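PDB 3PF0: imelysin-like protein from Psychrobacter arcticus, which is of unknown function but belongs to the imelysin-like (peptidase M75) family and has been regarded as a putative metalloendopeptidase. Local coordinates for residues Y67-H78 with S193-E204. Residues are numbered along the deposited sequence; the frame is centred on the assembly and turned at random. Where two conformers were deposited one is given.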
loop_
_atom_site.group_PDB
_atom_site.type_symbol
_atom_site.label_atom_id
_atom_site.label_comp_id
_atom_site.label_asym_id
_atom_site.label_seq_id
_atom_site.Cartn_x
_atom_site.Cartn_y
_atom_site.Cartn_z
ATOM N N TYR A 67 6.088 7.805 0.487
ATOM C CA TYR A 67 6.312 7.737 1.924
ATOM C C TYR A 67 6.045 9.097 2.576
ATOM O O TYR A 67 5.439 9.138 3.649
ATOM C CB TYR A 67 7.733 7.230 2.248
ATOM C CG TYR A 67 7.917 5.743 2.020
ATOM C CD1 TYR A 67 7.075 4.813 2.629
ATOM C CD2 TYR A 67 8.978 5.262 1.257
ATOM C CE1 TYR A 67 7.238 3.442 2.419
ATOM C CE2 TYR A 67 9.158 3.893 1.050
ATOM C CZ TYR A 67 8.288 2.986 1.636
ATOM O OH TYR A 67 8.488 1.635 1.471
ATOM N N ALA A 68 6.450 10.200 1.917
ATOM C CA ALA A 68 6.230 11.562 2.420
ATOM C C ALA A 68 4.728 11.856 2.536
ATOM O O ALA A 68 4.296 12.416 3.544
ATOM C CB ALA A 68 6.908 12.588 1.513
ATOM N N ASP A 69 3.937 11.416 1.534
ATOM C CA ASP A 69 2.495 11.589 1.520
ATOM C C ASP A 69 1.827 10.778 2.624
ATOM O O ASP A 69 0.987 11.331 3.323
ATOM C CB ASP A 69 1.881 11.236 0.159
ATOM C CG ASP A 69 0.415 11.619 0.082
ATOM O OD1 ASP A 69 0.076 12.764 0.473
ATOM O OD2 ASP A 69 -0.400 10.770 -0.349
ATOM N N ALA A 70 2.221 9.501 2.820
ATOM C CA ALA A 70 1.670 8.688 3.903
ATOM C C ALA A 70 1.954 9.351 5.283
ATOM O O ALA A 70 1.066 9.374 6.145
ATOM C CB ALA A 70 2.232 7.269 3.851
ATOM N N ALA A 71 3.167 9.912 5.466
ATOM C CA ALA A 71 3.561 10.601 6.708
ATOM C C ALA A 71 2.711 11.876 6.924
ATOM O O ALA A 71 2.243 12.120 8.036
ATOM C CB ALA A 71 5.048 10.952 6.676
ATOM N N LYS A 72 2.487 12.645 5.846
ATOM C CA LYS A 72 1.683 13.877 5.816
ATOM C C LYS A 72 0.217 13.571 6.236
ATOM O O LYS A 72 -0.336 14.261 7.095
ATOM C CB LYS A 72 1.753 14.470 4.395
ATOM C CG LYS A 72 0.905 15.705 4.099
ATOM C CD LYS A 72 1.035 16.037 2.611
ATOM C CE LYS A 72 0.077 17.090 2.113
ATOM N NZ LYS A 72 0.423 17.542 0.736
ATOM N N GLN A 73 -0.368 12.509 5.666
ATOM C CA GLN A 73 -1.738 12.081 5.944
ATOM C C GLN A 73 -1.905 11.578 7.382
ATOM O O GLN A 73 -2.973 11.788 7.965
ATOM C CB GLN A 73 -2.203 11.019 4.935
ATOM C CG GLN A 73 -2.276 11.495 3.476
ATOM C CD GLN A 73 -2.767 12.911 3.256
ATOM O OE1 GLN A 73 -3.682 13.420 3.920
ATOM N NE2 GLN A 73 -2.181 13.569 2.281
ATOM N N SER A 74 -0.856 10.924 7.944
ATOM C CA SER A 74 -0.850 10.434 9.322
ATOM C C SER A 74 -0.794 11.631 10.272
ATOM O O SER A 74 -1.471 11.634 11.296
ATOM C CB SER A 74 0.327 9.489 9.554
ATOM O OG SER A 74 0.169 8.771 10.767
ATOM N N ASP A 75 0.003 12.665 9.907
ATOM C CA ASP A 75 0.114 13.919 10.671
ATOM C C ASP A 75 -1.231 14.652 10.674
ATOM O O ASP A 75 -1.643 15.152 11.719
ATOM C CB ASP A 75 1.189 14.854 10.077
ATOM C CG ASP A 75 2.632 14.479 10.369
ATOM O OD1 ASP A 75 2.853 13.491 11.108
ATOM O OD2 ASP A 75 3.537 15.147 9.824
ATOM N N LEU A 76 -1.913 14.722 9.509
ATOM C CA LEU A 76 -3.219 15.388 9.452
ATOM C C LEU A 76 -4.253 14.613 10.288
ATOM O O LEU A 76 -5.056 15.252 10.973
ATOM C CB LEU A 76 -3.726 15.631 8.014
ATOM C CG LEU A 76 -5.139 16.312 7.874
ATOM C CD1 LEU A 76 -5.245 17.636 8.662
ATOM C CD2 LEU A 76 -5.514 16.510 6.431
ATOM N N LEU A 77 -4.195 13.258 10.289
ATOM C CA LEU A 77 -5.105 12.450 11.099
ATOM C C LEU A 77 -4.855 12.734 12.576
ATOM O O LEU A 77 -5.813 12.976 13.310
ATOM C CB LEU A 77 -4.978 10.933 10.800
ATOM C CG LEU A 77 -5.940 9.988 11.580
ATOM C CD1 LEU A 77 -7.428 10.316 11.304
ATOM C CD2 LEU A 77 -5.642 8.529 11.289
ATOM N N HIS A 78 -3.560 12.736 13.002
ATOM C CA HIS A 78 -3.183 13.022 14.382
ATOM C C HIS A 78 -3.673 14.416 14.808
ATOM O O HIS A 78 -4.285 14.553 15.866
ATOM C CB HIS A 78 -1.652 12.904 14.611
ATOM C CG HIS A 78 -1.273 13.314 16.002
ATOM N ND1 HIS A 78 -1.372 12.422 17.069
ATOM C CD2 HIS A 78 -0.975 14.543 16.489
ATOM C CE1 HIS A 78 -1.074 13.126 18.153
ATOM N NE2 HIS A 78 -0.825 14.405 17.854
ATOM N N SER A 193 -2.021 7.220 15.693
ATOM C CA SER A 193 -1.697 8.061 14.533
ATOM C C SER A 193 -0.318 8.759 14.729
ATOM O O SER A 193 0.471 8.839 13.778
ATOM C CB SER A 193 -2.816 9.061 14.242
ATOM O OG SER A 193 -3.160 9.828 15.382
ATOM N N SER A 194 0.014 9.149 15.975
ATOM C CA SER A 194 1.320 9.733 16.314
ATOM C C SER A 194 2.446 8.702 16.142
ATOM O O SER A 194 3.480 9.028 15.550
ATOM C CB SER A 194 1.323 10.261 17.745
ATOM O OG SER A 194 2.616 10.679 18.160
ATOM N N ALA A 195 2.250 7.459 16.655
ATOM C CA ALA A 195 3.248 6.395 16.520
ATOM C C ALA A 195 3.441 6.051 15.048
ATOM O O ALA A 195 4.570 5.844 14.615
ATOM C CB ALA A 195 2.833 5.162 17.312
ATOM N N LEU A 196 2.340 6.067 14.270
ATOM C CA LEU A 196 2.352 5.805 12.832
ATOM C C LEU A 196 3.151 6.893 12.101
ATOM O O LEU A 196 4.034 6.560 11.315
ATOM C CB LEU A 196 0.916 5.721 12.308
ATOM C CG LEU A 196 0.702 5.245 10.885
ATOM C CD1 LEU A 196 1.440 3.961 10.622
ATOM C CD2 LEU A 196 -0.768 5.019 10.641
ATOM N N GLY A 197 2.887 8.157 12.429
ATOM C CA GLY A 197 3.603 9.311 11.881
ATOM C C GLY A 197 5.108 9.222 12.052
ATOM O O GLY A 197 5.855 9.411 11.086
ATOM N N THR A 198 5.556 8.850 13.264
ATOM C CA THR A 198 6.976 8.686 13.605
ATOM C C THR A 198 7.628 7.597 12.732
ATOM O O THR A 198 8.723 7.810 12.227
ATOM C CB THR A 198 7.128 8.360 15.101
ATOM O OG1 THR A 198 6.579 9.433 15.865
ATOM C CG2 THR A 198 8.591 8.116 15.517
ATOM N N ARG A 199 6.953 6.447 12.553
ATOM C CA ARG A 199 7.481 5.331 11.764
ATOM C C ARG A 199 7.599 5.697 10.283
ATOM O O ARG A 199 8.606 5.373 9.659
ATOM C CB ARG A 199 6.611 4.074 11.936
ATOM C CG ARG A 199 6.776 3.424 13.300
ATOM C CD ARG A 199 5.842 2.236 13.478
ATOM N NE ARG A 199 5.953 1.679 14.830
ATOM C CZ ARG A 199 6.863 0.785 15.204
ATOM N NH1 ARG A 199 7.744 0.314 14.327
ATOM N NH2 ARG A 199 6.890 0.340 16.451
ATOM N N LEU A 200 6.580 6.378 9.733
ATOM C CA LEU A 200 6.541 6.795 8.330
ATOM C C LEU A 200 7.596 7.853 8.006
ATOM O O LEU A 200 8.196 7.796 6.927
ATOM C CB LEU A 200 5.137 7.310 7.952
ATOM C CG LEU A 200 4.014 6.262 7.981
ATOM C CD1 LEU A 200 2.647 6.915 7.891
ATOM C CD2 LEU A 200 4.180 5.258 6.888
ATOM N N LYS A 201 7.830 8.808 8.928
ATOM C CA LYS A 201 8.839 9.850 8.721
ATOM C C LYS A 201 10.229 9.250 8.784
ATOM O O LYS A 201 11.107 9.669 8.031
ATOM C CB LYS A 201 8.692 10.985 9.737
ATOM C CG LYS A 201 7.835 12.125 9.200
ATOM C CD LYS A 201 7.371 13.069 10.301
ATOM C CE LYS A 201 5.956 12.776 10.734
ATOM N NZ LYS A 201 5.767 12.970 12.199
ATOM N N ASP A 202 10.418 8.232 9.634
ATOM C CA ASP A 202 11.701 7.549 9.759
ATOM C C ASP A 202 12.039 6.800 8.469
ATOM O O ASP A 202 13.198 6.802 8.074
ATOM C CB ASP A 202 11.699 6.602 10.967
ATOM C CG ASP A 202 11.836 7.289 12.323
ATOM O OD1 ASP A 202 11.620 8.535 12.394
ATOM O OD2 ASP A 202 12.140 6.586 13.317
ATOM N N ILE A 203 11.022 6.199 7.799
ATOM C CA ILE A 203 11.183 5.477 6.529
ATOM C C ILE A 203 11.507 6.485 5.420
ATOM O O ILE A 203 12.443 6.243 4.652
ATOM C CB ILE A 203 9.948 4.596 6.199
ATOM C CG1 ILE A 203 9.839 3.438 7.218
ATOM C CG2 ILE A 203 10.007 4.037 4.755
ATOM C CD1 ILE A 203 8.492 2.931 7.390
ATOM N N GLU A 204 10.760 7.616 5.363
ATOM C CA GLU A 204 10.989 8.711 4.415
ATOM C C GLU A 204 12.436 9.259 4.541
ATOM O O GLU A 204 13.108 9.425 3.520
ATOM C CB GLU A 204 9.972 9.844 4.644
ATOM C CG GLU A 204 10.118 11.001 3.667
ATOM C CD GLU A 204 9.520 12.333 4.074
ATOM O OE1 GLU A 204 8.742 12.379 5.055
ATOM O OE2 GLU A 204 9.821 13.336 3.388
#
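The carbonyl oxygen of Ser-193 is gripped by two donors: Gly-197 N within its own helix and, in the conformer given (one of two deposited), the hydroxyl of Ser-74 across the interface, OG lying 3.0 Å from Ser-193 O. The hydroxyl arrives somewhat out of the carbonyl plane, with a C=O...OG angle of 134°. With OG opposite the backbone N, Ser-74 in this conformer enters as a knob among Ser-193, Leu-196, Gly-197 and Leu-200. A CB on Gly-197 would point at helix 67-78 and come tight against Asp-75 OD1, and its absence leaves room there. The axes of segments 67-78 and 193-204, antiparallel at 160°, come within 8.5 Å. Small residues continue the seam: Ala-71 CB rests 3.9 Å from Leu-200 CB, while Leu-200 CD1 reaches the Ala-70 carbonyl. Near Glu-204, a CH-pi contact places Ile-203 CG2 3.5 Å from the Tyr-67 ring centroid, only 4° off the normal, hence squarely over one face. Glu-204 itself extends alongside helix 67-78, its carboxylate against the Ala-68 methyl (OE2 to CB 3.5 Å); an alanine here would probably leave that methyl without the carboxylate's cover and open a gap beside Ala-68. On the same flank, the Lys-201 chain bends at chi3 and chi4, bringing NZ to Asp-75 OD1 at 3.2 Å, a salt bridge whose hydrogen bond is weak. At the far end His-78 ND1 bonds to Met-190 O, and the Ser-193 hydroxyl, bonded to Val-189 O, lies at the imidazole edge. The chemistry thus implies that helices 48-84 and 183-214 of this all-helical imelysin-like chain pair closely through small residues and a hydroxyl-to-carbonyl bond made in one conformer of Ser-74, with charge confined to a partly exposed margin.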